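Local coordinates for protein Phospholipase/Carboxylesterase (Haliangium ochraceum, PDB 4Q82) that probably hydrolyses carboxylic ester bonds as a serine hydrolase with an alpha/beta-hydrolase fold, acting as an esterase or phospholipase, at residues Pro48-Leu53 against Glu113-Ser118; Trp68-Pro73 against Trp117-Pro122; Ala80-Phe85 against Tyr152-Ser157. One frame throughout, in Å; residues are numbered along the deposited sequence. Where two conformers were deposited one is given.

Interaction 1 (Pro48-Leu53 against Glu113-Ser118)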
loop_
_atom_site.group_PDB
_atom_site.type_symbol
_atom_site.label_atom_id
_atom_site.label_comp_id
_atom_site.label_asym_id
_atom_site.label_seq_id
_atom_site.Cartn_x
_atom_site.Cartn_y
_atom_site.Cartn_z
ATOM N N PRO A 48 15.697 -6.591 -15.330
ATOM C CA PRO A 48 14.628 -5.612 -15.062
ATOM C C PRO A 48 13.487 -6.217 -14.223
ATOM O O PRO A 48 13.338 -7.432 -14.187
ATOM C CB PRO A 48 14.124 -5.228 -16.460
ATOM C CG PRO A 48 15.078 -5.821 -17.436
ATOM C CD PRO A 48 15.842 -6.912 -16.764
ATOM N N SER A 49 12.686 -5.370 -13.576
ATOM C CA SER A 49 11.749 -5.836 -12.562
ATOM C C SER A 49 10.748 -6.872 -13.045
ATOM O O SER A 49 10.333 -7.735 -12.261
ATOM C CB SER A 49 11.001 -4.629 -11.965
ATOM O OG SER A 49 10.382 -3.857 -12.984
ATOM N N SER A 50 10.330 -6.818 -14.313
ATOM C CA SER A 50 9.299 -7.772 -14.762
ATOM C C SER A 50 9.802 -9.209 -14.715
ATOM O O SER A 50 9.008 -10.131 -14.659
ATOM C CB SER A 50 8.804 -7.469 -16.185
ATOM O OG SER A 50 9.863 -7.528 -17.109
ATOM N N ALA A 51 11.119 -9.392 -14.716
ATOM C CA ALA A 51 11.694 -10.733 -14.654
ATOM C C ALA A 51 11.336 -11.435 -13.354
ATOM O O ALA A 51 11.348 -12.658 -13.290
ATOM C CB ALA A 51 13.203 -10.667 -14.817
ATOM N N ARG A 52 10.997 -10.672 -12.316
ATOM C CA ARG A 52 10.680 -11.278 -11.024
ATOM C C ARG A 52 9.232 -11.034 -10.622
ATOM O O ARG A 52 8.894 -11.080 -9.447
ATOM C CB ARG A 52 11.629 -10.744 -9.944
ATOM C CG ARG A 52 13.118 -11.079 -10.207
ATOM C CD ARG A 52 14.050 -10.394 -9.205
ATOM N NE ARG A 52 13.916 -8.940 -9.287
ATOM C CZ ARG A 52 14.561 -8.175 -10.163
ATOM N NH1 ARG A 52 15.408 -8.717 -11.035
ATOM N NH2 ARG A 52 14.342 -6.876 -10.180
ATOM N N LEU A 53 8.384 -10.782 -11.610
ATOM C CA LEU A 53 6.946 -10.595 -11.374
ATOM C C LEU A 53 6.198 -11.862 -11.747
ATOM O O LEU A 53 6.308 -12.317 -12.891
ATOM C CB LEU A 53 6.435 -9.428 -12.205
ATOM C CG LEU A 53 4.923 -9.174 -12.148
ATOM C CD1 LEU A 53 4.550 -8.729 -10.729
ATOM C CD2 LEU A 53 4.547 -8.108 -13.177
ATOM N N GLU A 113 5.673 -4.193 -13.836
ATOM C CA GLU A 113 5.429 -4.923 -15.074
ATOM C C GLU A 113 6.124 -4.236 -16.263
ATOM O O GLU A 113 6.543 -4.892 -17.221
ATOM C CB GLU A 113 3.923 -5.055 -15.332
ATOM C CG GLU A 113 3.588 -6.162 -16.325
ATOM C CD GLU A 113 3.544 -5.658 -17.739
ATOM O OE1 GLU A 113 3.383 -4.424 -17.910
ATOM O OE2 GLU A 113 3.677 -6.484 -18.669
ATOM N N ARG A 114 6.247 -2.918 -16.189
ATOM C CA ARG A 114 6.825 -2.124 -17.274
ATOM C C ARG A 114 8.334 -1.928 -17.174
ATOM O O ARG A 114 8.889 -1.122 -17.914
ATOM C CB ARG A 114 6.163 -0.744 -17.305
ATOM C CG ARG A 114 4.721 -0.835 -17.722
ATOM C CD ARG A 114 4.061 0.519 -17.693
ATOM N NE ARG A 114 2.625 0.369 -17.926
ATOM C CZ ARG A 114 1.972 0.908 -18.948
ATOM N NH1 ARG A 114 2.625 1.648 -19.837
ATOM N NH2 ARG A 114 0.664 0.713 -19.073
ATOM N N ASP A 115 8.974 -2.631 -16.245
ATOM C CA ASP A 115 10.413 -2.477 -15.975
ATOM C C ASP A 115 10.795 -1.047 -15.582
ATOM O O ASP A 115 11.909 -0.596 -15.875
ATOM C CB ASP A 115 11.243 -2.922 -17.186
ATOM C CG ASP A 115 11.067 -4.381 -17.492
ATOM O OD1 ASP A 115 10.795 -5.164 -16.547
ATOM O OD2 ASP A 115 11.217 -4.758 -18.669
ATOM N N GLU A 116 9.877 -0.354 -14.903
ATOM C CA GLU A 116 10.098 1.014 -14.454
ATOM C C GLU A 116 10.220 1.078 -12.929
ATOM O O GLU A 116 10.135 2.149 -12.335
ATOM C CB GLU A 116 8.954 1.936 -14.939
ATOM C CG GLU A 116 8.848 2.004 -16.471
ATOM C CD GLU A 116 7.591 2.743 -16.953
ATOM O OE1 GLU A 116 6.766 3.131 -16.113
ATOM O OE2 GLU A 116 7.435 2.959 -18.173
ATOM N N TRP A 117 10.421 -0.075 -12.312
ATOM C CA TRP A 117 10.585 -0.180 -10.859
ATOM C C TRP A 117 12.053 -0.462 -10.540
ATOM O O TRP A 117 12.548 -1.555 -10.819
ATOM C CB TRP A 117 9.672 -1.293 -10.334
ATOM C CG TRP A 117 9.651 -1.503 -8.845
ATOM C CD1 TRP A 117 10.439 -2.376 -8.117
ATOM C CD2 TRP A 117 8.770 -0.872 -7.907
ATOM N NE1 TRP A 117 10.081 -2.318 -6.783
ATOM C CE2 TRP A 117 9.072 -1.396 -6.631
ATOM C CE3 TRP A 117 7.746 0.092 -8.025
ATOM C CZ2 TRP A 117 8.396 -0.987 -5.481
ATOM C CZ3 TRP A 117 7.074 0.499 -6.879
ATOM C CH2 TRP A 117 7.400 -0.047 -5.619
ATOM N N SER A 118 12.761 0.526 -9.995
ATOM C CA SER A 118 14.204 0.381 -9.771
ATOM C C SER A 118 14.600 -0.900 -9.028
ATOM O O SER A 118 13.978 -1.266 -8.039
ATOM C CB SER A 118 14.740 1.583 -8.991
ATOM O OG SER A 118 16.088 1.361 -8.643
HETATM O O HOH W 1 13.921 -2.825 -12.850
#
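A Schellman motif closes helix 107-113, and the one-turn 3-10 segment 49-51 just ahead of strand 53-56 docks against it. Asp115, the C-prime residue with positive phi (58°), supplies the main grip. Its CG stands beside its own backbone N, which swings the carboxylate across to Ser50 in the 3-10 turn. There OD1 takes two bonds from one residue: Ser50 N meets it at 2.8 Å, nearly along the C-O axis, and Ser50 OG gives its proton at 2.6 Å to the syn lone pair. Ser50 OG can do so because it sits between the backbone N and carbonyl carbon (chi1 60°), on the same side as the N-H. The buried, tightly packed part is Ser49 against Trp117. Ser49 OG packs 3.3 Å from Asp115 CA and bonds to Ile112 O, the same carbonyl that accepts Asp115 N in the cap, while its CB rests 3.6 Å from Trp117 O. The solvent side holds Pro48, Asp115 and Glu113, with Pro48 lying alongside the Asp115 side chain. Leu53 CD2 packs obliquely on the aliphatic part of Glu113, 3.8 Å from its CB, with Ile112 and Trp68 behind Leu53. One water links the two backbones: it donates to Trp117 O at 2.8 Å and accepts a weak bond from Ser49 N at 2.9 Å.

Interaction 2 (Trp68-Pro73 against Trp117-Pro122)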
loop_
_atom_site.group_PDB
_atom_site.type_symbol
_atom_site.label_atom_id
_atom_site.label_comp_id
_atom_site.label_asym_id
_atom_site.label_seq_id
_atom_site.Cartn_x
_atom_site.Cartn_y
_atom_site.Cartn_z
ATOM N N TRP A 68 -0.414 -10.471 -7.532
ATOM C CA TRP A 68 0.876 -10.380 -8.215
ATOM C C TRP A 68 1.986 -10.412 -7.191
ATOM O O TRP A 68 1.943 -9.683 -6.209
ATOM C CB TRP A 68 1.007 -9.085 -9.045
ATOM C CG TRP A 68 0.131 -9.100 -10.256
ATOM C CD1 TRP A 68 -1.114 -8.556 -10.376
ATOM C CD2 TRP A 68 0.401 -9.762 -11.494
ATOM N NE1 TRP A 68 -1.627 -8.809 -11.633
ATOM C CE2 TRP A 68 -0.710 -9.543 -12.339
ATOM C CE3 TRP A 68 1.489 -10.501 -11.979
ATOM C CZ2 TRP A 68 -0.773 -10.041 -13.635
ATOM C CZ3 TRP A 68 1.433 -10.989 -13.282
ATOM C CH2 TRP A 68 0.310 -10.761 -14.091
ATOM N N GLU A 69 2.990 -11.244 -7.446
ATOM C CA GLU A 69 4.145 -11.376 -6.569
ATOM C C GLU A 69 5.370 -10.798 -7.248
ATOM O O GLU A 69 5.754 -11.245 -8.332
ATOM C CB GLU A 69 4.368 -12.848 -6.217
ATOM C CG GLU A 69 5.664 -13.162 -5.534
ATOM C CD GLU A 69 6.014 -14.628 -5.711
ATOM O OE1 GLU A 69 5.426 -15.492 -5.008
ATOM O OE2 GLU A 69 6.857 -14.910 -6.586
ATOM N N TYR A 70 5.953 -9.776 -6.631
ATOM C CA TYR A 70 7.241 -9.248 -7.073
ATOM C C TYR A 70 8.309 -9.519 -6.013
ATOM O O TYR A 70 8.146 -9.141 -4.848
ATOM C CB TYR A 70 7.193 -7.729 -7.361
ATOM C CG TYR A 70 8.603 -7.214 -7.618
ATOM C CD1 TYR A 70 9.277 -7.550 -8.792
ATOM C CD2 TYR A 70 9.276 -6.446 -6.670
ATOM C CE1 TYR A 70 10.575 -7.091 -9.041
ATOM C CE2 TYR A 70 10.597 -5.998 -6.903
ATOM C CZ TYR A 70 11.224 -6.326 -8.092
ATOM O OH TYR A 70 12.508 -5.895 -8.331
ATOM N N LEU A 71 9.400 -10.165 -6.423
ATOM C CA LEU A 71 10.524 -10.423 -5.528
ATOM C C LEU A 71 11.699 -9.538 -5.924
ATOM O O LEU A 71 12.000 -9.377 -7.110
ATOM C CB LEU A 71 10.924 -11.902 -5.560
ATOM C CG LEU A 71 9.808 -12.897 -5.240
ATOM C CD1 LEU A 71 10.317 -14.317 -5.443
ATOM C CD2 LEU A 71 9.276 -12.707 -3.835
ATOM N N PRO A 72 12.339 -8.913 -4.927
ATOM C CA PRO A 72 13.457 -8.007 -5.168
ATOM C C PRO A 72 14.716 -8.808 -5.494
ATOM O O PRO A 72 14.759 -10.003 -5.227
ATOM C CB PRO A 72 13.609 -7.273 -3.835
ATOM C CG PRO A 72 13.196 -8.300 -2.830
ATOM C CD PRO A 72 12.030 -9.032 -3.490
ATOM N N PRO A 73 15.726 -8.151 -6.061
ATOM C CA PRO A 73 16.954 -8.849 -6.463
ATOM C C PRO A 73 17.589 -9.720 -5.377
ATOM O O PRO A 73 18.014 -10.842 -5.671
ATOM C CB PRO A 73 17.879 -7.699 -6.843
ATOM C CG PRO A 73 16.937 -6.692 -7.430
ATOM C CD PRO A 73 15.685 -6.778 -6.581
ATOM N N TRP A 117 10.421 -0.075 -12.312
ATOM C CA TRP A 117 10.585 -0.180 -10.859
ATOM C C TRP A 117 12.053 -0.462 -10.540
ATOM O O TRP A 117 12.548 -1.555 -10.819
ATOM C CB TRP A 117 9.672 -1.293 -10.334
ATOM C CG TRP A 117 9.651 -1.503 -8.845
ATOM C CD1 TRP A 117 10.439 -2.376 -8.117
ATOM C CD2 TRP A 117 8.770 -0.872 -7.907
ATOM N NE1 TRP A 117 10.081 -2.318 -6.783
ATOM C CE2 TRP A 117 9.072 -1.396 -6.631
ATOM C CE3 TRP A 117 7.746 0.092 -8.025
ATOM C CZ2 TRP A 117 8.396 -0.987 -5.481
ATOM C CZ3 TRP A 117 7.074 0.499 -6.879
ATOM C CH2 TRP A 117 7.400 -0.047 -5.619
ATOM N N SER A 118 12.761 0.526 -9.995
ATOM C CA SER A 118 14.204 0.381 -9.771
ATOM C C SER A 118 14.600 -0.900 -9.028
ATOM O O SER A 118 13.978 -1.266 -8.039
ATOM C CB SER A 118 14.740 1.583 -8.991
ATOM O OG SER A 118 16.088 1.361 -8.643
ATOM N N ASN A 119 15.652 -1.566 -9.512
ATOM C CA ASN A 119 16.229 -2.714 -8.836
ATOM C C ASN A 119 16.827 -2.383 -7.464
ATOM O O ASN A 119 17.048 -3.285 -6.656
ATOM C CB ASN A 119 17.301 -3.370 -9.729
ATOM C CG ASN A 119 16.686 -4.208 -10.841
ATOM O OD1 ASN A 119 15.459 -4.424 -10.864
ATOM N ND2 ASN A 119 17.528 -4.720 -11.745
ATOM N N GLU A 120 17.037 -1.126 -7.172
ATOM C CA GLU A 120 17.499 -0.724 -5.869
ATOM C C GLU A 120 16.440 -0.874 -4.770
ATOM O O GLU A 120 16.729 -0.928 -3.633
ATOM C CB GLU A 120 18.021 0.695 -5.924
ATOM C CG GLU A 120 19.151 0.866 -6.945
ATOM C CD GLU A 120 20.196 -0.236 -6.853
ATOM O OE1 GLU A 120 20.842 -0.305 -5.787
ATOM O OE2 GLU A 120 20.389 -1.036 -7.815
ATOM N N ARG A 121 15.202 -0.934 -5.181
ATOM C CA ARG A 121 14.122 -1.068 -4.210
ATOM C C ARG A 121 14.086 -2.464 -3.596
ATOM O O ARG A 121 13.985 -3.463 -4.321
ATOM C CB ARG A 121 12.790 -0.714 -4.867
ATOM C CG ARG A 121 12.783 0.781 -5.221
ATOM C CD ARG A 121 11.526 1.215 -6.023
ATOM N NE ARG A 121 11.689 2.618 -6.421
ATOM C CZ ARG A 121 10.885 3.230 -7.295
ATOM N NH1 ARG A 121 9.894 2.547 -7.863
ATOM N NH2 ARG A 121 11.085 4.505 -7.612
ATOM N N PRO A 122 14.185 -2.534 -2.260
ATOM C CA PRO A 122 14.425 -3.826 -1.594
ATOM C C PRO A 122 13.166 -4.596 -1.200
ATOM O O PRO A 122 13.311 -5.689 -0.623
ATOM C CB PRO A 122 15.196 -3.420 -0.341
ATOM C CG PRO A 122 14.604 -2.079 0.007
ATOM C CD PRO A 122 14.391 -1.398 -1.343
HETATM O O HOH W 2 13.427 -3.803 -6.927
#
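Tyr70 and Trp117 both carry CG anti to the backbone N (chi1 172° and -177°), and these extended first torsions send the two rings toward each other, from the end of strand 67-70 and from the loop that leads into strand 124-128. That loop folds as a type I beta turn from Ser118 to Arg121, with an ST turn at its start in which Ser118 OG accepts the N-H of Glu120. The rings cross obliquely, planes at 73°, with the CE2 corner of Tyr70 3.7 Å from Trp117 NE1 and 3.8 Å from CD1. Arg121 CD lies 3.6 Å above the plane of the indole, over its centre, so the turn itself covers one face of Trp117. Beyond the rings the contact is made by prolines and carbonyls: Pro73 CG touches Asn119 O at 3.5 Å, and Pro72 CG comes to 3.4 Å from Pro122 O. Arg52 reaches in with NH2 to bond both Tyr70 OH and Asn119 OD1, tying phenol and amide to one cation, which would probably polarise the hydroxyl. A phenylalanine in place of Tyr70 lacks the hydroxyl, and the hold of Arg52 and of a bridging water on this corner would probably be weakened. That water lies 2.7 Å from Tyr70 OH and within hydrogen-bonding distance of two carbonyls of the turn, Ser118 O at 2.8 Å and Arg121 O at 2.7 Å.

Interaction 3 (Ala80-Phe85 against Tyr152-Ser157)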
loop_
_atom_site.group_PDB
_atom_site.type_symbol
_atom_site.label_atom_id
_atom_site.label_comp_id
_atom_site.label_asym_id
_atom_site.label_seq_id
_atom_site.Cartn_x
_atom_site.Cartn_y
_atom_site.Cartn_z
ATOM N N ALA A 80 13.490 -9.514 3.739
ATOM C CA ALA A 80 13.237 -8.311 2.946
ATOM C C ALA A 80 12.093 -7.505 3.520
ATOM O O ALA A 80 11.155 -8.080 4.065
ATOM C CB ALA A 80 12.932 -8.683 1.498
ATOM N N PRO A 81 12.146 -6.170 3.387
ATOM C CA PRO A 81 10.943 -5.399 3.732
ATOM C C PRO A 81 9.788 -5.829 2.849
ATOM O O PRO A 81 10.015 -6.324 1.747
ATOM C CB PRO A 81 11.349 -3.943 3.453
ATOM C CG PRO A 81 12.537 -4.040 2.536
ATOM C CD PRO A 81 13.237 -5.314 2.892
ATOM N N LEU A 82 8.564 -5.670 3.341
ATOM C CA LEU A 82 7.385 -6.105 2.617
ATOM C C LEU A 82 6.485 -4.913 2.337
ATOM O O LEU A 82 6.238 -4.082 3.222
ATOM C CB LEU A 82 6.605 -7.165 3.409
ATOM C CG LEU A 82 5.186 -7.492 2.937
ATOM C CD1 LEU A 82 5.247 -8.174 1.583
ATOM C CD2 LEU A 82 4.522 -8.416 3.958
HETATM N N MSE A 83 6.003 -4.831 1.102
HETATM C CA MSE A 83 5.002 -3.849 0.738
HETATM C C MSE A 83 3.782 -4.563 0.194
HETATM O O MSE A 83 3.892 -5.331 -0.767
HETATM C CB MSE A 83 5.548 -2.870 -0.314
HETATM C CG MSE A 83 4.529 -1.827 -0.768
HETATM SE SE MSE A 83 5.175 -0.790 -2.311
HETATM C CE MSE A 83 6.775 -0.005 -1.499
ATOM N N VAL A 84 2.616 -4.304 0.786
ATOM C CA VAL A 84 1.386 -4.867 0.232
ATOM C C VAL A 84 0.571 -3.698 -0.309
ATOM O O VAL A 84 0.274 -2.736 0.418
ATOM C CB VAL A 84 0.590 -5.664 1.270
ATOM C CG1 VAL A 84 -0.736 -6.203 0.661
ATOM C CG2 VAL A 84 1.442 -6.848 1.802
ATOM N N PHE A 85 0.252 -3.773 -1.596
ATOM C CA PHE A 85 -0.435 -2.680 -2.301
ATOM C C PHE A 85 -1.858 -3.095 -2.679
ATOM O O PHE A 85 -2.048 -4.181 -3.261
ATOM C CB PHE A 85 0.333 -2.288 -3.574
ATOM C CG PHE A 85 -0.534 -1.552 -4.583
ATOM C CD1 PHE A 85 -0.878 -0.221 -4.368
ATOM C CD2 PHE A 85 -1.030 -2.204 -5.712
ATOM C CE1 PHE A 85 -1.707 0.491 -5.295
ATOM C CE2 PHE A 85 -1.848 -1.536 -6.625
ATOM C CZ PHE A 85 -2.190 -0.177 -6.424
ATOM N N TYR A 152 6.366 -15.467 3.020
ATOM C CA TYR A 152 7.555 -14.884 2.383
ATOM C C TYR A 152 8.656 -14.623 3.399
ATOM O O TYR A 152 8.385 -14.500 4.594
ATOM C CB TYR A 152 7.163 -13.592 1.634
ATOM C CG TYR A 152 6.333 -13.922 0.416
ATOM C CD1 TYR A 152 4.941 -13.930 0.470
ATOM C CD2 TYR A 152 6.940 -14.295 -0.773
ATOM C CE1 TYR A 152 4.190 -14.268 -0.645
ATOM C CE2 TYR A 152 6.198 -14.644 -1.885
ATOM C CZ TYR A 152 4.824 -14.634 -1.818
ATOM O OH TYR A 152 4.098 -14.996 -2.934
ATOM N N GLU A 153 9.900 -14.572 2.929
ATOM C CA GLU A 153 11.031 -14.293 3.805
ATOM C C GLU A 153 11.158 -12.794 4.013
ATOM O O GLU A 153 11.958 -12.129 3.361
ATOM C CB GLU A 153 12.320 -14.865 3.227
ATOM C CG GLU A 153 12.278 -16.368 3.074
ATOM C CD GLU A 153 13.604 -16.937 2.604
ATOM O OE1 GLU A 153 14.637 -16.246 2.765
ATOM O OE2 GLU A 153 13.605 -18.068 2.072
ATOM N N VAL A 154 10.336 -12.262 4.913
ATOM C CA VAL A 154 10.252 -10.829 5.068
ATOM C C VAL A 154 10.692 -10.390 6.449
ATOM O O VAL A 154 10.627 -11.155 7.417
ATOM C CB VAL A 154 8.818 -10.310 4.795
ATOM C CG1 VAL A 154 8.449 -10.555 3.346
ATOM C CG2 VAL A 154 7.826 -10.979 5.717
ATOM N N ASP A 155 11.161 -9.151 6.515
ATOM C CA ASP A 155 11.523 -8.522 7.772
ATOM C C ASP A 155 10.267 -7.975 8.432
ATOM O O ASP A 155 9.698 -6.970 7.991
ATOM C CB ASP A 155 12.549 -7.411 7.536
ATOM C CG ASP A 155 12.920 -6.667 8.809
ATOM O OD1 ASP A 155 12.429 -7.027 9.905
ATOM O OD2 ASP A 155 13.727 -5.718 8.709
ATOM N N GLU A 156 9.843 -8.626 9.513
ATOM C CA GLU A 156 8.563 -8.276 10.109
ATOM C C GLU A 156 8.583 -6.926 10.807
ATOM O O GLU A 156 7.527 -6.403 11.161
ATOM C CB GLU A 156 8.118 -9.376 11.076
ATOM C CG GLU A 156 7.754 -10.648 10.340
ATOM C CD GLU A 156 7.318 -11.764 11.268
ATOM O OE1 GLU A 156 6.901 -11.462 12.410
ATOM O OE2 GLU A 156 7.391 -12.938 10.842
ATOM N N SER A 157 9.772 -6.347 10.985
ATOM C CA SER A 157 9.852 -4.988 11.511
ATOM C C SER A 157 9.639 -3.940 10.411
ATOM O O SER A 157 9.594 -2.742 10.696
ATOM C CB SER A 157 11.195 -4.740 12.196
ATOM O OG SER A 157 12.231 -4.666 11.236
#
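Asp155 OD1 is the best-held polar atom, gripped by two donors from a single residue: Ser157 OG at 2.7 Å and Ser157 N at 2.9 Å. Both come in from above the carboxylate plane, and the N-H bond makes this an Asx turn, which lies at the corner where the chain turns toward strand 158-163. The Asp155 side chain runs anti to its backbone N (chi1 177°), and its other oxygen, OD2, pairs with Arg158 in a salt bridge, so both oxygens are held. Across the contact the backbone does the work, in a single parallel beta bridge between Ala80 and Val154. Ala80 N donates to Glu153 O at 3.1 Å, almost straight at 175° and on a lone pair of that carbonyl. Asp155 N returns the bond to Ala80 O at 2.7 Å, but from well above the carbonyl plane, 52° out of it. The same oxygen also receives a CA-H...O contact from Val154 CA at 3.1 Å. Side-chain packing is slight by comparison: Val154 CG1, standing beside its own backbone N, rests 3.9 Å from Leu82 CB. Past the corner the pairing is taken over by strand 158-163, since Leu82 makes backbone bonds with Arg158 and Tyr160. Strand 80-86 thus runs between strands 124-128 and 158-163, which with helix 138-151 form a beta-alpha-beta crossover, consistent with an alpha/beta-hydrolase fold; Leu82 and Val84 pack on that helix, which leads into Tyr152.

How the interactions relate
All three contacts lie in the half of the mixed sheet that holds strands 53-56, 67-70, 124-128 and 80-86. Interactions 1 and 2 are continuous, their centres about 7 Å apart; they share Trp117 and Ser118, and Arg52 of the first reaches Tyr70 and Asn119 of the second. Interaction 3 is centred about 12 Å from interaction 2 and 18 Å from interaction 1. Glu69 OE1 and Tyr152 OH, a probable hydrogen bond, and Pro122 packing on Ala80 and Pro81 join it to interaction 2. Early segments 48-53, 68-73 and 80-85 are thus joined to those following helices 107-113 and 138-151, in a sheet whose strand order, 1-2-4-3-5-6-7-8, is consistent with an alpha/beta-hydrolase.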